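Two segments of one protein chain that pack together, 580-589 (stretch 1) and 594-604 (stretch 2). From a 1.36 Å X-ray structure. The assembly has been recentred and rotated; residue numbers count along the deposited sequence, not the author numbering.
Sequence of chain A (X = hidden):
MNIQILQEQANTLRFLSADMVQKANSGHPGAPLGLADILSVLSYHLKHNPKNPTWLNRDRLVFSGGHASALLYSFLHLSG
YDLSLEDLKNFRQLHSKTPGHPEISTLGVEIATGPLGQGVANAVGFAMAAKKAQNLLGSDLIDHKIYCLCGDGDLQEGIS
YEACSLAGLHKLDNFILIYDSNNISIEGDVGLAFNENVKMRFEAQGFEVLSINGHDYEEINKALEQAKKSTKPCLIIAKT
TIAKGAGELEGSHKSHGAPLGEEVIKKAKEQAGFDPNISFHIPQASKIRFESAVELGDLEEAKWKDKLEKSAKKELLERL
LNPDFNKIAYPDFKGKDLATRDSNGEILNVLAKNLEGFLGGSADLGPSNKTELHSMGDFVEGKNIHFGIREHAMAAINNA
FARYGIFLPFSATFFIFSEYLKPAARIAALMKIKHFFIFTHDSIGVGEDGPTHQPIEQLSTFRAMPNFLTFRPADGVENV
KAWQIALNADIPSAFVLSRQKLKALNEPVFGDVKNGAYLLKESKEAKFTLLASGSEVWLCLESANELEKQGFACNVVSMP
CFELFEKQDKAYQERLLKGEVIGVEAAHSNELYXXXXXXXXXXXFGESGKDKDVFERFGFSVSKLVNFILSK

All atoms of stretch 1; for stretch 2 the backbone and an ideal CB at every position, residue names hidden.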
# COMPACT_ATOMS: atom_id res chain seq x y z
N GLU A 580 30.98 -5.82 -22.68
CA GLU A 580 29.52 -5.79 -22.73
C GLU A 580 29.02 -6.25 -21.37
O GLU A 580 29.38 -7.33 -20.86
CB GLU A 580 29.04 -6.70 -23.84
CG GLU A 580 27.56 -6.59 -24.15
CD GLU A 580 27.23 -7.18 -25.51
OE1 GLU A 580 26.81 -6.42 -26.43
OE2 GLU A 580 27.48 -8.39 -25.71
N VAL A 581 28.20 -5.42 -20.74
CA VAL A 581 27.75 -5.62 -19.34
C VAL A 581 26.34 -6.17 -19.36
O VAL A 581 25.45 -5.55 -19.96
CB VAL A 581 27.79 -4.30 -18.57
CG1 VAL A 581 27.37 -4.52 -17.11
CG2 VAL A 581 29.21 -3.64 -18.64
N ILE A 582 26.16 -7.32 -18.73
CA ILE A 582 24.88 -8.00 -18.65
C ILE A 582 24.46 -8.05 -17.18
O ILE A 582 25.16 -8.64 -16.34
CB ILE A 582 24.91 -9.41 -19.23
CG1 ILE A 582 25.42 -9.40 -20.69
CG2 ILE A 582 23.52 -10.07 -19.13
CD1 ILE A 582 26.89 -9.66 -20.87
N GLY A 583 23.33 -7.43 -16.89
CA GLY A 583 22.73 -7.47 -15.55
C GLY A 583 21.80 -8.66 -15.42
O GLY A 583 21.06 -8.96 -16.37
N VAL A 584 21.86 -9.38 -14.30
CA VAL A 584 21.10 -10.58 -14.09
C VAL A 584 20.42 -10.53 -12.71
O VAL A 584 21.08 -10.49 -11.68
CB VAL A 584 22.02 -11.81 -14.16
CG1 VAL A 584 21.20 -13.08 -14.01
CG2 VAL A 584 22.87 -11.82 -15.47
N GLU A 585 19.09 -10.51 -12.70
CA GLU A 585 18.32 -10.45 -11.47
C GLU A 585 16.97 -11.13 -11.69
O GLU A 585 16.36 -10.94 -12.71
CB GLU A 585 18.07 -9.00 -11.02
CG GLU A 585 19.25 -8.32 -10.37
CD GLU A 585 18.91 -6.99 -9.71
OE1 GLU A 585 17.97 -6.25 -10.14
OE2 GLU A 585 19.64 -6.64 -8.79
N ALA A 586 16.49 -11.82 -10.67
CA ALA A 586 15.15 -12.42 -10.67
C ALA A 586 14.13 -11.35 -10.28
O ALA A 586 13.54 -11.36 -9.20
CB ALA A 586 15.08 -13.64 -9.74
N ALA A 587 13.97 -10.40 -11.18
CA ALA A 587 13.13 -9.20 -10.95
C ALA A 587 12.94 -8.54 -12.29
O ALA A 587 13.69 -8.80 -13.23
CB ALA A 587 13.83 -8.24 -9.98
N HIS A 588 11.97 -7.65 -12.37
CA HIS A 588 11.80 -6.80 -13.58
C HIS A 588 12.41 -5.50 -13.18
O HIS A 588 11.72 -4.65 -12.59
CB HIS A 588 10.33 -6.59 -13.88
CG HIS A 588 10.10 -5.89 -15.16
ND1 HIS A 588 8.96 -5.16 -15.37
CD2 HIS A 588 10.79 -5.87 -16.33
CE1 HIS A 588 8.98 -4.68 -16.60
NE2 HIS A 588 10.08 -5.06 -17.20
N SER A 589 13.70 -5.40 -13.45
CA SER A 589 14.55 -4.31 -12.95
C SER A 589 15.27 -3.57 -14.13
O SER A 589 16.48 -3.63 -14.38
CB SER A 589 15.45 -4.75 -11.78
OG SER A 589 16.02 -6.03 -12.01
N UNK A 594 20.96 1.49 -16.29
CA UNK A 594 21.88 2.56 -15.93
C UNK A 594 23.32 2.07 -16.04
O UNK A 594 24.21 2.85 -16.43
CB UNK A 594 21.59 3.07 -14.52
N UNK A 595 23.57 0.81 -15.72
CA UNK A 595 24.92 0.25 -15.66
C UNK A 595 25.19 -0.83 -16.67
O UNK A 595 26.36 -1.12 -16.93
CB UNK A 595 25.18 -0.31 -14.26
N UNK A 596 24.16 -1.40 -17.27
CA UNK A 596 24.25 -2.60 -18.10
C UNK A 596 23.81 -2.34 -19.53
O UNK A 596 22.90 -1.54 -19.79
CB UNK A 596 23.40 -3.72 -17.50
N UNK A 597 24.44 -3.02 -20.48
CA UNK A 597 24.01 -3.00 -21.87
C UNK A 597 22.80 -3.86 -22.09
O UNK A 597 21.93 -3.52 -22.92
CB UNK A 597 25.14 -3.46 -22.79
N UNK A 598 22.76 -4.98 -21.39
CA UNK A 598 21.67 -5.93 -21.51
C UNK A 598 21.20 -6.31 -20.11
O UNK A 598 22.01 -6.34 -19.20
CB UNK A 598 22.10 -7.17 -22.30
N UNK A 599 19.93 -6.64 -19.96
CA UNK A 599 19.37 -7.06 -18.70
C UNK A 599 18.61 -8.36 -18.90
O UNK A 599 17.75 -8.44 -19.77
CB UNK A 599 18.46 -5.98 -18.12
N UNK A 600 18.96 -9.36 -18.09
CA UNK A 600 18.39 -10.68 -18.07
C UNK A 600 17.60 -10.82 -16.78
O UNK A 600 18.14 -11.12 -15.73
CB UNK A 600 19.47 -11.76 -18.19
N UNK A 601 16.30 -10.55 -16.90
CA UNK A 601 15.41 -10.48 -15.76
C UNK A 601 14.14 -11.25 -16.01
O UNK A 601 14.11 -12.21 -16.79
CB UNK A 601 15.08 -9.02 -15.42
N UNK A 602 13.07 -10.80 -15.35
CA UNK A 602 11.75 -11.39 -15.51
C UNK A 602 10.80 -10.26 -15.89
O UNK A 602 10.72 -9.27 -15.14
CB UNK A 602 11.29 -12.11 -14.24
N UNK A 603 10.03 -10.45 -16.92
CA UNK A 603 9.13 -9.39 -17.43
C UNK A 603 7.67 -9.68 -17.15
O UNK A 603 6.82 -8.80 -17.38
CB UNK A 603 9.32 -9.21 -18.94
N UNK A 604 7.34 -10.87 -16.71
CA UNK A 604 5.98 -11.31 -16.44
C UNK A 604 5.81 -11.53 -14.95
O UNK A 604 6.76 -11.44 -14.19
CB UNK A 604 5.65 -12.59 -17.22

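At position 594 the ideal CB has no atom of stretch 1 within 5.5 Å, so the contact sets no preference; the residue is K594, its chain extended. Position 595 is equally free at CB. It is F595, whose ring leads away.

At 596 the ideal CB sits sideways, 3.7 Å from V581 O and 3.8 Å from G583 N. Because G583 has no side chain, there is room beside it for a small or slim group: alanine, serine, cysteine or perhaps valine. The residue is C596, in rotamer m. Its SG lies 3.5 Å from G583 N and 3.8 Å from V581 CG1.

Position 597 has its ideal CB 3.5 Å from V581 O and 4.2 Å from E580 CG, at the start of strand 580-584. Polar or flat side chains would suit. H597 bends back, bringing CD2 3.6 Å from E580 CA, while its N donates to V581 O (2.8 Å).

At 598 the phi/psi of -132/150 is extended, and the backbone pairs in parallel with I582: N donates to V581 O (3.1 Å) and O accepts from G583 N (2.9 Å). CB shares the face of I582, 4.3 Å from I582 CG1, with the E580 carboxylate further out. A long chain, apolar near its base and basic or polar at its tip, fits. K598 places NZ 4.0 Å from E580 OE2, beyond a salt bridge; a water bridges them, 2.6 Å from E580 OE2 and 2.8 Å from K598 NZ.

Position 599 pairs with G583 and points to the opposite face, where glycine leaves space. Beta-branched residues suit this extended backbone; V599 puts CG1 4.0 Å from S589 O.

At 600, N donates to G583 O (2.7 Å, 174°), and CB lies on the face of I582 and V584. Apolar or aromatic residues would do. Y600 sets CB 4.3 Å from V584 CG2, and its ring leads away.

Position 601 is restrictive: phi/psi is -133/-151, and an ideal CB would lie 2.6 Å from A587 O, a clash. Glycine is indicated. G601 brings CA 3.2 Å from E585 O.

At 602, N donates to A587 O (3.0 Å). CB has A586 nearby, favouring a branched aliphatic; I602 reaches A586 CB with CD1 at 4.0 Å.

Position 603 points away, yet its ideal CB is 4.5 Å from H588 CD2, so a flexible polar chain could serve. E603 shares a water with H588: 2.7 Å from E603 OE1 and 2.7 Å from H588 NE2. Position 604, S604, makes no contact.

Stretch 2 (594-604) KFCHKVYGIES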
# COMPACT_ATOMS: atom_id res chain seq x y z
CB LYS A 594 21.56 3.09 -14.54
CG LYS A 594 22.42 4.22 -14.12
CD LYS A 594 21.93 4.91 -12.87
CE LYS A 594 22.89 6.04 -12.48
NZ LYS A 594 22.30 6.95 -11.44
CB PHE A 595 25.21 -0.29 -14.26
CG PHE A 595 25.10 0.72 -13.19
CD1 PHE A 595 26.00 1.76 -13.16
CD2 PHE A 595 24.14 0.63 -12.21
CE1 PHE A 595 25.92 2.74 -12.19
CE2 PHE A 595 24.06 1.62 -11.22
CZ PHE A 595 24.96 2.65 -11.24
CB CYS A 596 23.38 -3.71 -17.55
SG CYS A 596 23.79 -4.15 -15.84
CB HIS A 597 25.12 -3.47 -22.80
CG HIS A 597 26.36 -2.65 -22.70
ND1 HIS A 597 26.55 -1.48 -23.39
CD2 HIS A 597 27.48 -2.86 -21.98
CE1 HIS A 597 27.75 -0.99 -23.10
NE2 HIS A 597 28.34 -1.82 -22.25
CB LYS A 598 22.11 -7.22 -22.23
CG LYS A 598 22.59 -7.03 -23.67
CD LYS A 598 22.95 -8.36 -24.30
CE LYS A 598 23.38 -8.15 -25.70
NZ LYS A 598 23.68 -9.51 -26.32
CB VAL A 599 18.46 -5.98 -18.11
CG1 VAL A 599 17.75 -6.46 -16.85
CG2 VAL A 599 19.24 -4.70 -17.85
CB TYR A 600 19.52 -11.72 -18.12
CG TYR A 600 19.12 -13.13 -18.47
CD1 TYR A 600 18.96 -13.52 -19.77
CD2 TYR A 600 18.91 -14.08 -17.48
CE1 TYR A 600 18.64 -14.81 -20.10
CE2 TYR A 600 18.59 -15.37 -17.81
CZ TYR A 600 18.46 -15.72 -19.13
OH TYR A 600 18.13 -17.01 -19.52
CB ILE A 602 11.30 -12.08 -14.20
CG1 ILE A 602 12.31 -13.09 -13.72
CG2 ILE A 602 9.89 -12.70 -14.38
CD1 ILE A 602 11.98 -13.61 -12.31
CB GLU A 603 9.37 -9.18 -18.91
CG GLU A 603 10.73 -8.61 -19.20
CD GLU A 603 10.92 -8.35 -20.68
OE1 GLU A 603 10.72 -7.18 -21.11
OE2 GLU A 603 11.23 -9.32 -21.42
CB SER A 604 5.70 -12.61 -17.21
OG SER A 604 6.42 -13.69 -16.67
O HOH W 1 25.91 -10.21 -24.78
O HOH W 2 24.83 -8.20 -28.58
O HOH W 3 10.51 -4.86 -19.81
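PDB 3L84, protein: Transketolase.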